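Local coordinates for protein xylulose kinase (Bifidobacterium adolescentis ATCC 15703, PDB 3I8B) that probably phosphorylates D-xylulose with ATP to give D-xylulose 5-phosphate, as a member of the FGGY carbohydrate kinase family, at residues T5-V10 / V65-V70; G265-P270 / A470-G475; T330-R335 / D372-P377; L337-A342 / R401-G406; V452-T457 / G488-E493. All coordinates share one frame; numbering follows the deposited sequence.

How the interactions relate
Interactions 1, 2 and 4 are buried, interaction 3 is partly buried and interaction 5 lies at the surface. Interactions 1 and 2 share one sheet: strand 65-72 is bonded to strand 6-12 on one edge and to strand 267-273 on the other, and helix 460-474 packs on it. That helix also links interaction 2 to interaction 5, running between strands 452-455 and 486-490 in the chain. Interactions 3 and 4 adjoin in sequence, their centres about 13 Å apart. Chemistry follows place: an apolar-flanked ladder in 1, a ladder with a charged pair in 5, purely apolar contact in 2, a ring on a glycine in 4, and a carboxylate binding loop N-H groups in 3.

Interaction 1. Residues T5-V10 / V65-V70; sequences TLVAGV and VSALAV
Leu6 to Val10 and Ala67 to Val70 run side by side as parallel strands in the central sheet of the N-terminal domain, their directions 11° apart. The ladder alternates between them: Ala8 N bonds to Ala67 O (3.0 Å), Ala69 N to Ala8 O, and Val10 N to Ala69 O (2.8 Å). Where the second chain turns a corner, Ser66 N meets Leu6 O in a nearly straight bond, 170° at the hydrogen. A water accepts from Leu6 N and pairs with Ser66 OG at 2.7 Å. On one face Leu68 CG, anti to its backbone N (chi1 176°), lies 4.0 Å from Val10 CG2; CD1 of Leu68 lies 4.1 Å from Ala8 CB, which Val65 CG1 also touches at 3.8 Å. Helix 167-175 packs on Leu68 and Val70. The opposite face, with Val7 CG1 on Ala67 CB (4.0 Å), lies under helix 460-474. Directly after Val10 comes Asp11, predicted to be important for activity. This is an apolar layer whose backbone polar groups are largely taken up by this ladder and those to flanking strands 16-23 and 267-273; buried Ala67 N is an exception, with no partner in the model.

Interaction 2. Residues G265-P270 / A470-G475; sequences GCLLAP and AWVLSG
Val472 and Leu473, in the last turn of helix 460-474, rest on Leu267, Ala269 and Pro270 of strand 267-273. The turn opens with Ala470, whose carbonyl receives Ser474 N in the regular helical pattern. Trp471 contributes its carbonyl oxygen, which accepts both Ser474 OG (2.9 Å) and Gly475 N from the same face of the carbonyl plane, while its indole is turned toward Arg246 and Pro480. Val472 carries the contact. Its two methyls divide the strand between them: CG1, anti to the backbone N (chi1 175°), meets Leu267 CD1 at 3.7 Å, and CG2 meets Ala269 CB, likewise at 3.7 Å. The same CG2 faces Pro270 CD tip to tip, 3.9 Å away. The side chain of Leu267 crosses that of Val472 obliquely while also touching Ala67 on the next strand. Leu473 adds a looser contact, CD1 to Leu267 CD2 at 4.2 Å, and also reaches Ser66 and Thr5. At Ser474 the hydroxyl that binds Trp471 O also pairs with Glu476 N. Gly475 then leaves the helix with positive phi. The contact joins a C-terminal-domain helix to an edge strand of the N-terminal sheet; the side chain of Pro270 is about 12 Å from the bound magnesium ion. With only methyls and one proline methylene meeting, the two elements are held here by shape and exclusion of water, while the polar groups described at the helix end bond within the turn or to residues just after it.

Interaction 3. Residues T330-R335 / D372-P377; sequences TINGSR and DGERTP
Glu374 and Ile331, which bury the most surface, meet where the loop after strand 324-330 passes the loop 372-377. The Glu374 chain bends at chi2 (-56°), which brings CD round toward the facing loop, and its carboxylate takes two successive backbone N-H groups: OE1 accepts Ile331 N (2.8 Å) and OE2 accepts Asn332 N (2.7 Å), both on the syn side but tilted out of the carboxylate plane. OE1 is met again on its anti side by Arg375 N of its own loop. Asn332 ND2 comes to OE2 at 3.1 Å from above that plane; its amide also bonds to Phe371 O. A water donates to OE2 and to Asn332 O. Ile331 slides past Glu374 in the opposite direction and crosses the Arg375 side chain at about a right angle, its CD1 3.9 Å from Arg375 CG. At the exposed end, Asp372 OD2 stands 3.5 Å from Arg335 NH2, well out of the guanidinium plane, paired by charge alone. The side chain of Arg375 is about 7 Å from that of His75, predicted to bind substrate. One carboxylate thus ties the two loops together, gripping backbone N-H groups of both, and its five donors probably stabilise its negative charge.

Interaction 4. Residues L337-A342 / R401-G406; sequences LDAGRA and RAFVEG
The ring of Phe403 lies flat on Gly340, where helices 335-344 and 396-420 pack together; their segments 337-342 and 401-406 run antiparallel, 171° apart in direction, with axes approaching to 9.5 Å. From the backbone of Phe403, CB heads toward the facing helix, and CG, set beside the backbone N and anti to the carbonyl carbon (chi1 -87°), comes 3.8 Å from Gly340 CA. From there the ring spreads beneath that one carbon. On one side CD1 nears Gly340 CA and N, and on the other CD2 and CE2 keep to CA, CE2 at 3.7 Å. CE1 meets the most: Gly340 N at 3.5 Å and Ala339 CB at 4.0 Å. At the tip CZ lies 3.6 Å from Gly340 CA. The carbon therefore sits almost exactly over the ring centre, 3.4 Å from the centroid and 6° off the normal, a CH-pi contact. With no side chain on Gly340, the ring reaches the backbone itself. Beside it Leu337 brings CD2 to Phe403 O at 4.1 Å. The ring also touches Ile336, Ala343 and Leu344 of helix 335-344, and Phe386 of strand 385-387 meets it edge-to-face; next to it Val404 packs on Ala355 of helix 348-357 and Leu443 of helix 438-448.

Interaction 5. Residues V452-T457 / G488-E493; sequences VTRPAT and GVETGE
Gly488 O accepts Arg454 N at 2.7 Å, the shortest bond between these two antiparallel strands. The reverse bond of that pair, Gly488 N to Arg454 O, is weak at 3.3 Å. Two pairs along, Val452 and Glu490 exchange two sound bonds, Val452 N to Glu490 O at 2.9 Å and Glu490 N to Val452 O at 2.8 Å. Between them Thr453 and Val489 form a non-hydrogen-bonded pair; on their face of the sheet Thr453 OG1 lies 4.1 Å from Val489 CG2. The ladder joins strand 452-455 to strand 486-490, which is the outermost strand of the C-terminal domain's mixed sheet. On the face that carries Val452, Arg454 and Glu490, a charged pair spans the strands. Arg454 bends at chi3 (-60°), which turns NE toward the neighbouring strand, and its guanidinium spreads over the backbone of Gly488, whose N lies 4.0 Å from the guanidinium plane, offset toward the rim. Arg454 NE forms a salt bridge with Glu490 OE2 at 2.8 Å, the carboxylate oxygen near the guanidinium plane, although the position of OE2 is less sure. Arg441 of helix 438-448 comes close to both residues, its own charge facing that of Arg454, and Val452 packs on Ala444 of the same helix.

Interaction 1. Residues T5-V10 / V65-V70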
# COMPACT_ATOMS: atom_id res chain seq x y z
N THR A 5 2.40 20.54 -23.03
CA THR A 5 2.14 20.51 -21.60
C THR A 5 2.64 19.21 -20.96
O THR A 5 2.28 18.12 -21.38
CB THR A 5 0.65 20.69 -21.31
OG1 THR A 5 0.18 21.82 -22.05
CG2 THR A 5 0.39 20.94 -19.80
N LEU A 6 3.50 19.36 -19.96
CA LEU A 6 4.13 18.23 -19.30
C LEU A 6 3.72 18.21 -17.83
O LEU A 6 3.50 19.26 -17.23
CB LEU A 6 5.65 18.37 -19.39
CG LEU A 6 6.31 18.28 -20.78
CD1 LEU A 6 7.83 18.45 -20.65
CD2 LEU A 6 5.97 16.95 -21.45
N VAL A 7 3.63 17.02 -17.27
CA VAL A 7 3.52 16.84 -15.82
C VAL A 7 4.65 15.91 -15.38
O VAL A 7 5.39 15.35 -16.21
CB VAL A 7 2.15 16.24 -15.38
CG1 VAL A 7 1.00 17.19 -15.70
CG2 VAL A 7 1.92 14.89 -16.01
N ALA A 8 4.78 15.74 -14.07
CA ALA A 8 5.81 14.86 -13.54
C ALA A 8 5.21 13.99 -12.46
O ALA A 8 4.52 14.49 -11.56
CB ALA A 8 6.97 15.66 -13.00
N GLY A 9 5.42 12.69 -12.57
CA GLY A 9 5.01 11.75 -11.55
C GLY A 9 6.26 11.34 -10.81
O GLY A 9 7.24 10.89 -11.42
N VAL A 10 6.25 11.55 -9.50
CA VAL A 10 7.36 11.14 -8.65
C VAL A 10 6.94 9.91 -7.87
O VAL A 10 5.83 9.85 -7.32
CB VAL A 10 7.79 12.26 -7.67
CG1 VAL A 10 8.98 11.82 -6.86
CG2 VAL A 10 8.11 13.55 -8.43
N VAL A 65 7.69 21.88 -16.42
CA VAL A 65 6.62 21.05 -15.90
C VAL A 65 5.53 21.88 -15.21
O VAL A 65 5.84 22.77 -14.41
CB VAL A 65 7.20 19.96 -14.95
CG1 VAL A 65 6.09 19.18 -14.28
CG2 VAL A 65 8.12 19.02 -15.75
N SER A 66 4.27 21.57 -15.53
CA SER A 66 3.09 22.34 -15.11
C SER A 66 2.35 21.80 -13.88
O SER A 66 1.59 22.53 -13.22
CB SER A 66 2.11 22.44 -16.28
OG SER A 66 2.63 23.27 -17.30
N ALA A 67 2.54 20.52 -13.56
CA ALA A 67 1.98 19.96 -12.33
C ALA A 67 2.79 18.73 -11.95
O ALA A 67 3.35 18.08 -12.83
CB ALA A 67 0.52 19.59 -12.51
N LEU A 68 2.85 18.44 -10.65
CA LEU A 68 3.65 17.34 -10.15
C LEU A 68 2.91 16.66 -8.98
O LEU A 68 2.24 17.34 -8.19
CB LEU A 68 5.01 17.87 -9.69
CG LEU A 68 6.02 16.93 -9.04
CD1 LEU A 68 7.43 17.45 -9.33
CD2 LEU A 68 5.82 16.77 -7.52
N ALA A 69 3.03 15.34 -8.90
CA ALA A 69 2.48 14.56 -7.78
C ALA A 69 3.50 13.54 -7.29
O ALA A 69 4.24 12.96 -8.09
CB ALA A 69 1.21 13.84 -8.19
N VAL A 70 3.51 13.31 -5.98
CA VAL A 70 4.41 12.33 -5.40
C VAL A 70 3.63 11.12 -4.88
O VAL A 70 2.74 11.25 -4.04
CB VAL A 70 5.21 12.92 -4.25
CG1 VAL A 70 6.15 11.89 -3.67
CG2 VAL A 70 5.97 14.14 -4.72
O HOH W 1 4.20 22.01 -19.13

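Interaction 2. Residues G265-P270 / A470-G475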
# COMPACT_ATOMS: atom_id res chain seq x y z
N GLY A 265 3.59 28.49 -13.26
CA GLY A 265 4.48 27.61 -12.50
C GLY A 265 3.97 26.19 -12.43
O GLY A 265 3.15 25.79 -13.25
N CYS A 266 4.43 25.43 -11.44
CA CYS A 266 4.08 24.03 -11.30
C CYS A 266 3.19 23.80 -10.08
O CYS A 266 3.64 23.96 -8.92
CB CYS A 266 5.35 23.20 -11.17
SG CYS A 266 5.08 21.43 -11.02
N LEU A 267 1.93 23.46 -10.32
CA LEU A 267 1.04 23.16 -9.20
C LEU A 267 1.39 21.81 -8.59
O LEU A 267 2.07 20.99 -9.20
CB LEU A 267 -0.44 23.22 -9.61
CG LEU A 267 -1.00 22.29 -10.67
CD1 LEU A 267 -1.34 20.93 -10.08
CD2 LEU A 267 -2.26 22.94 -11.24
N LEU A 268 0.93 21.59 -7.37
CA LEU A 268 1.17 20.32 -6.71
C LEU A 268 -0.17 19.61 -6.56
O LEU A 268 -1.13 20.19 -6.04
CB LEU A 268 1.85 20.52 -5.35
CG LEU A 268 3.25 21.14 -5.38
CD1 LEU A 268 3.77 21.53 -3.97
CD2 LEU A 268 4.25 20.20 -6.09
N ALA A 269 -0.23 18.38 -7.05
CA ALA A 269 -1.39 17.53 -6.86
C ALA A 269 -1.28 16.85 -5.49
O ALA A 269 -0.22 16.91 -4.86
CB ALA A 269 -1.49 16.49 -7.99
N PRO A 270 -2.37 16.24 -5.01
CA PRO A 270 -2.36 15.77 -3.62
C PRO A 270 -1.33 14.67 -3.33
O PRO A 270 -0.91 14.54 -2.18
CB PRO A 270 -3.78 15.22 -3.43
CG PRO A 270 -4.61 16.03 -4.39
CD PRO A 270 -3.72 16.19 -5.60
N ALA A 470 -1.84 15.40 -13.98
CA ALA A 470 -2.55 15.78 -15.20
C ALA A 470 -4.06 15.96 -14.96
O ALA A 470 -4.70 16.88 -15.50
CB ALA A 470 -2.29 14.78 -16.31
N TRP A 471 -4.63 15.11 -14.13
CA TRP A 471 -6.04 15.23 -13.73
C TRP A 471 -6.32 16.59 -13.07
O TRP A 471 -7.25 17.30 -13.47
CB TRP A 471 -6.39 14.08 -12.79
CG TRP A 471 -7.86 13.92 -12.43
CD1 TRP A 471 -8.93 14.59 -12.98
CD2 TRP A 471 -8.40 12.99 -11.49
NE1 TRP A 471 -10.11 14.14 -12.40
CE2 TRP A 471 -9.80 13.15 -11.49
CE3 TRP A 471 -7.83 12.03 -10.64
CZ2 TRP A 471 -10.64 12.39 -10.67
CZ3 TRP A 471 -8.66 11.28 -9.82
CH2 TRP A 471 -10.06 11.47 -9.85
N VAL A 472 -5.53 16.93 -12.06
CA VAL A 472 -5.68 18.21 -11.36
C VAL A 472 -5.47 19.39 -12.32
O VAL A 472 -6.27 20.33 -12.37
CB VAL A 472 -4.69 18.33 -10.16
CG1 VAL A 472 -4.78 19.71 -9.54
CG2 VAL A 472 -4.96 17.24 -9.12
N LEU A 473 -4.40 19.32 -13.10
CA LEU A 473 -4.10 20.37 -14.07
C LEU A 473 -5.24 20.60 -15.06
O LEU A 473 -5.49 21.74 -15.45
CB LEU A 473 -2.80 20.04 -14.81
CG LEU A 473 -2.31 20.98 -15.91
CD1 LEU A 473 -2.12 22.43 -15.42
CD2 LEU A 473 -1.02 20.44 -16.50
N SER A 474 -5.93 19.54 -15.47
CA SER A 474 -6.96 19.64 -16.52
C SER A 474 -8.26 20.24 -16.00
O SER A 474 -9.03 20.86 -16.77
CB SER A 474 -7.27 18.26 -17.09
OG SER A 474 -8.16 17.58 -16.23
N GLY A 475 -8.53 20.02 -14.71
CA GLY A 475 -9.72 20.53 -14.06
C GLY A 475 -10.98 19.79 -14.46
O GLY A 475 -12.08 20.16 -14.09

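Interaction 3. Residues T330-R335 / D372-P377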
# COMPACT_ATOMS: atom_id res chain seq x y z
N THR A 330 -0.76 -11.02 1.58
CA THR A 330 -0.48 -12.42 1.87
C THR A 330 1.03 -12.60 2.08
O THR A 330 1.83 -12.15 1.26
CB THR A 330 -1.00 -13.34 0.75
OG1 THR A 330 -0.65 -12.79 -0.53
CG2 THR A 330 -2.51 -13.50 0.84
N ILE A 331 1.41 -13.23 3.18
CA ILE A 331 2.81 -13.53 3.43
C ILE A 331 3.33 -14.43 2.33
O ILE A 331 4.44 -14.26 1.82
CB ILE A 331 2.99 -14.31 4.75
CG1 ILE A 331 2.47 -13.49 5.93
CG2 ILE A 331 4.46 -14.70 4.92
CD1 ILE A 331 3.36 -12.33 6.30
N ASN A 332 2.51 -15.39 1.96
CA ASN A 332 2.93 -16.42 1.03
C ASN A 332 2.45 -16.21 -0.39
O ASN A 332 1.29 -16.48 -0.73
CB ASN A 332 2.53 -17.80 1.57
CG ASN A 332 3.20 -18.09 2.90
OD1 ASN A 332 4.37 -18.46 2.94
ND2 ASN A 332 2.47 -17.89 3.98
N GLY A 333 3.35 -15.72 -1.22
CA GLY A 333 3.08 -15.59 -2.63
C GLY A 333 3.99 -16.54 -3.37
O GLY A 333 3.91 -17.75 -3.20
N SER A 334 4.88 -15.97 -4.17
CA SER A 334 5.84 -16.73 -4.94
C SER A 334 6.69 -17.65 -4.06
O SER A 334 7.15 -18.70 -4.51
CB SER A 334 6.74 -15.77 -5.71
OG SER A 334 7.68 -16.48 -6.47
N ARG A 335 6.92 -17.24 -2.81
CA ARG A 335 7.73 -18.06 -1.91
C ARG A 335 7.19 -19.50 -1.82
O ARG A 335 7.95 -20.44 -1.64
CB ARG A 335 7.86 -17.43 -0.53
CG ARG A 335 6.55 -17.33 0.24
CD ARG A 335 6.73 -16.48 1.48
NE ARG A 335 7.74 -17.05 2.36
CZ ARG A 335 8.21 -16.43 3.45
NH1 ARG A 335 7.75 -15.23 3.77
NH2 ARG A 335 9.12 -17.02 4.22
N ASP A 372 4.90 -20.02 7.77
CA ASP A 372 5.21 -18.91 8.66
C ASP A 372 3.99 -18.02 8.95
O ASP A 372 4.12 -16.82 9.18
CB ASP A 372 6.35 -18.06 8.07
CG ASP A 372 7.57 -18.90 7.73
OD1 ASP A 372 8.33 -19.26 8.66
OD2 ASP A 372 7.78 -19.22 6.54
N GLY A 373 2.80 -18.61 8.92
CA GLY A 373 1.57 -17.89 9.21
C GLY A 373 1.01 -17.16 8.01
O GLY A 373 1.48 -17.35 6.88
N GLU A 374 -0.02 -16.34 8.23
CA GLU A 374 -0.56 -15.48 7.17
C GLU A 374 -1.12 -14.17 7.71
O GLU A 374 -1.57 -14.10 8.87
CB GLU A 374 -1.64 -16.19 6.35
CG GLU A 374 -1.18 -16.73 4.99
CD GLU A 374 -0.57 -15.66 4.10
OE1 GLU A 374 -0.79 -14.46 4.36
OE2 GLU A 374 0.13 -16.03 3.13
N ARG A 375 -1.06 -13.14 6.86
CA ARG A 375 -1.73 -11.87 7.10
C ARG A 375 -3.21 -12.01 6.73
O ARG A 375 -4.09 -11.56 7.45
CB ARG A 375 -1.10 -10.76 6.25
CG ARG A 375 0.19 -10.15 6.78
CD ARG A 375 -0.07 -9.06 7.83
NE ARG A 375 -0.91 -7.97 7.34
CZ ARG A 375 -0.47 -6.85 6.78
NH1 ARG A 375 0.84 -6.64 6.63
NH2 ARG A 375 -1.32 -5.91 6.38
N THR A 376 -3.47 -12.64 5.58
CA THR A 376 -4.84 -12.84 5.12
C THR A 376 -5.02 -14.31 4.73
O THR A 376 -4.37 -14.78 3.79
CB THR A 376 -5.16 -11.94 3.90
OG1 THR A 376 -4.88 -10.57 4.22
CG2 THR A 376 -6.62 -12.07 3.49
N PRO A 377 -5.86 -15.06 5.46
CA PRO A 377 -6.65 -14.62 6.63
C PRO A 377 -5.73 -14.31 7.82
O PRO A 377 -4.55 -14.61 7.75
CB PRO A 377 -7.54 -15.83 6.95
CG PRO A 377 -7.14 -16.94 5.97
CD PRO A 377 -5.86 -16.52 5.32
O HOH W 2 -0.92 -17.37 0.64

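Interaction 4. Residues L337-A342 / R401-G406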
# COMPACT_ATOMS: atom_id res chain seq x y z
N LEU A 337 6.28 -21.26 -4.17
CA LEU A 337 6.92 -21.97 -5.27
C LEU A 337 8.37 -22.32 -4.94
O LEU A 337 8.90 -23.32 -5.43
CB LEU A 337 6.84 -21.13 -6.54
CG LEU A 337 5.48 -21.15 -7.23
CD1 LEU A 337 5.60 -21.67 -8.66
CD2 LEU A 337 4.47 -21.98 -6.43
N ASP A 338 9.01 -21.49 -4.12
CA ASP A 338 10.35 -21.79 -3.62
C ASP A 338 10.28 -23.01 -2.70
O ASP A 338 11.09 -23.93 -2.81
CB ASP A 338 10.92 -20.58 -2.88
CG ASP A 338 11.13 -19.37 -3.80
OD1 ASP A 338 11.59 -19.57 -4.94
OD2 ASP A 338 10.82 -18.23 -3.39
N ALA A 339 9.30 -23.00 -1.80
CA ALA A 339 9.04 -24.14 -0.94
C ALA A 339 8.94 -25.40 -1.78
O ALA A 339 9.54 -26.42 -1.46
CB ALA A 339 7.76 -23.93 -0.16
N GLY A 340 8.16 -25.30 -2.85
CA GLY A 340 7.96 -26.41 -3.77
C GLY A 340 9.24 -26.96 -4.36
O GLY A 340 9.40 -28.18 -4.50
N ARG A 341 10.17 -26.07 -4.71
CA ARG A 341 11.43 -26.49 -5.30
C ARG A 341 12.30 -27.23 -4.28
O ARG A 341 12.84 -28.30 -4.58
CB ARG A 341 12.19 -25.30 -5.88
CG ARG A 341 11.59 -24.71 -7.17
CD ARG A 341 12.47 -23.59 -7.70
NE ARG A 341 12.77 -22.63 -6.63
CZ ARG A 341 13.92 -21.99 -6.49
NH1 ARG A 341 14.92 -22.20 -7.35
NH2 ARG A 341 14.08 -21.15 -5.47
N ALA A 342 12.43 -26.67 -3.08
CA ALA A 342 13.19 -27.32 -2.01
C ALA A 342 12.57 -28.68 -1.68
O ALA A 342 13.27 -29.69 -1.62
CB ALA A 342 13.25 -26.44 -0.77
N ARG A 401 1.53 -29.91 -8.33
CA ARG A 401 0.29 -29.26 -8.69
C ARG A 401 -0.40 -28.63 -7.47
O ARG A 401 -1.02 -27.57 -7.58
CB ARG A 401 -0.64 -30.27 -9.38
CG ARG A 401 -1.99 -29.71 -9.82
CD ARG A 401 -1.83 -28.65 -10.90
NE ARG A 401 -3.11 -28.31 -11.52
CZ ARG A 401 -3.44 -28.60 -12.77
NH1 ARG A 401 -2.59 -29.25 -13.56
NH2 ARG A 401 -4.63 -28.25 -13.24
N ALA A 402 -0.27 -29.27 -6.31
CA ALA A 402 -0.84 -28.75 -5.06
C ALA A 402 -0.14 -27.47 -4.59
O ALA A 402 -0.77 -26.59 -4.01
CB ALA A 402 -0.82 -29.83 -3.95
N PHE A 403 1.17 -27.38 -4.83
CA PHE A 403 1.92 -26.17 -4.52
C PHE A 403 1.40 -25.00 -5.37
O PHE A 403 1.15 -23.90 -4.85
CB PHE A 403 3.41 -26.37 -4.81
CG PHE A 403 4.19 -26.95 -3.66
CD1 PHE A 403 4.51 -26.18 -2.56
CD2 PHE A 403 4.64 -28.26 -3.72
CE1 PHE A 403 5.24 -26.72 -1.51
CE2 PHE A 403 5.38 -28.80 -2.68
CZ PHE A 403 5.68 -28.03 -1.57
N VAL A 404 1.24 -25.23 -6.67
CA VAL A 404 0.73 -24.18 -7.56
C VAL A 404 -0.73 -23.82 -7.27
O VAL A 404 -1.11 -22.64 -7.21
CB VAL A 404 0.87 -24.58 -9.04
CG1 VAL A 404 0.31 -23.49 -9.94
CG2 VAL A 404 2.33 -24.85 -9.39
N GLU A 405 -1.56 -24.84 -7.10
CA GLU A 405 -2.97 -24.62 -6.84
C GLU A 405 -3.16 -23.93 -5.50
O GLU A 405 -4.12 -23.19 -5.30
CB GLU A 405 -3.75 -25.94 -6.91
CG GLU A 405 -3.84 -26.55 -8.32
CD GLU A 405 -4.84 -27.69 -8.42
OE1 GLU A 405 -5.18 -28.29 -7.37
OE2 GLU A 405 -5.28 -28.01 -9.56
N GLY A 406 -2.24 -24.17 -4.57
CA GLY A 406 -2.32 -23.56 -3.26
C GLY A 406 -2.05 -22.08 -3.33
O GLY A 406 -2.76 -21.28 -2.76

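Interaction 5. Residues V452-T457 / G488-E493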
# COMPACT_ATOMS: atom_id res chain seq x y z
N VAL A 452 -7.83 -13.26 -16.66
CA VAL A 452 -6.78 -12.58 -15.93
C VAL A 452 -5.98 -11.74 -16.89
O VAL A 452 -5.25 -12.28 -17.74
CB VAL A 452 -5.85 -13.57 -15.20
CG1 VAL A 452 -4.80 -12.80 -14.38
CG2 VAL A 452 -6.65 -14.47 -14.30
N THR A 453 -6.13 -10.43 -16.78
CA THR A 453 -5.40 -9.49 -17.60
C THR A 453 -3.98 -9.26 -17.08
O THR A 453 -3.77 -9.08 -15.88
CB THR A 453 -6.14 -8.13 -17.68
OG1 THR A 453 -7.38 -8.30 -18.38
CG2 THR A 453 -5.29 -7.09 -18.38
N ARG A 454 -3.02 -9.27 -18.00
CA ARG A 454 -1.63 -9.00 -17.65
C ARG A 454 -1.16 -7.68 -18.27
O ARG A 454 -0.77 -7.65 -19.44
CB ARG A 454 -0.70 -10.14 -18.10
CG ARG A 454 -0.79 -11.38 -17.23
CD ARG A 454 0.26 -12.40 -17.63
NE ARG A 454 0.10 -12.81 -19.02
CZ ARG A 454 0.92 -12.45 -20.00
NH1 ARG A 454 1.98 -11.69 -19.74
NH2 ARG A 454 0.69 -12.86 -21.24
N PRO A 455 -1.21 -6.60 -17.49
CA PRO A 455 -0.72 -5.29 -17.95
C PRO A 455 0.77 -5.37 -18.20
O PRO A 455 1.47 -6.03 -17.44
CB PRO A 455 -1.00 -4.37 -16.76
CG PRO A 455 -2.06 -5.07 -15.95
CD PRO A 455 -1.75 -6.53 -16.11
N ALA A 456 1.27 -4.71 -19.25
CA ALA A 456 2.70 -4.69 -19.49
C ALA A 456 3.43 -4.13 -18.27
O ALA A 456 2.96 -3.17 -17.64
CB ALA A 456 3.02 -3.89 -20.73
N THR A 457 4.56 -4.73 -17.93
CA THR A 457 5.37 -4.25 -16.82
C THR A 457 5.78 -2.79 -17.08
O THR A 457 6.19 -2.44 -18.20
CB THR A 457 6.61 -5.15 -16.61
OG1 THR A 457 7.47 -4.57 -15.62
CG2 THR A 457 7.38 -5.32 -17.89
N GLY A 488 -1.11 -9.37 -22.26
CA GLY A 488 -1.98 -10.47 -22.63
C GLY A 488 -3.13 -10.68 -21.67
O GLY A 488 -3.15 -10.11 -20.58
N VAL A 489 -4.10 -11.49 -22.10
CA VAL A 489 -5.23 -11.87 -21.26
C VAL A 489 -5.28 -13.40 -21.18
O VAL A 489 -5.36 -14.08 -22.20
CB VAL A 489 -6.57 -11.35 -21.82
CG1 VAL A 489 -7.72 -11.73 -20.89
CG2 VAL A 489 -6.52 -9.83 -22.04
N GLU A 490 -5.21 -13.95 -19.96
CA GLU A 490 -5.30 -15.40 -19.78
C GLU A 490 -6.74 -15.84 -19.57
O GLU A 490 -7.46 -15.32 -18.71
CB GLU A 490 -4.45 -15.87 -18.59
CG GLU A 490 -3.04 -15.29 -18.55
CD GLU A 490 -2.12 -15.86 -19.61
OE1 GLU A 490 -2.42 -16.93 -20.18
OE2 GLU A 490 -1.07 -15.24 -19.86
N THR A 491 -7.17 -16.80 -20.38
CA THR A 491 -8.52 -17.32 -20.25
C THR A 491 -8.44 -18.81 -19.98
O THR A 491 -7.49 -19.47 -20.40
CB THR A 491 -9.35 -17.08 -21.52
OG1 THR A 491 -8.81 -17.85 -22.60
CG2 THR A 491 -9.32 -15.60 -21.90
N GLY A 492 -9.43 -19.33 -19.27
CA GLY A 492 -9.45 -20.74 -18.96
C GLY A 492 -10.76 -21.09 -18.29
O GLY A 492 -11.26 -20.32 -17.47
N GLU A 493 -11.32 -22.24 -18.64
CA GLU A 493 -12.55 -22.68 -18.01
C GLU A 493 -12.40 -22.75 -16.50
O GLU A 493 -11.40 -23.27 -15.99
CB GLU A 493 -13.00 -24.03 -18.58
CG GLU A 493 -13.57 -23.93 -19.98
CD GLU A 493 -14.68 -22.90 -20.08
OE1 GLU A 493 -15.72 -23.08 -19.40
OE2 GLU A 493 -14.52 -21.91 -20.83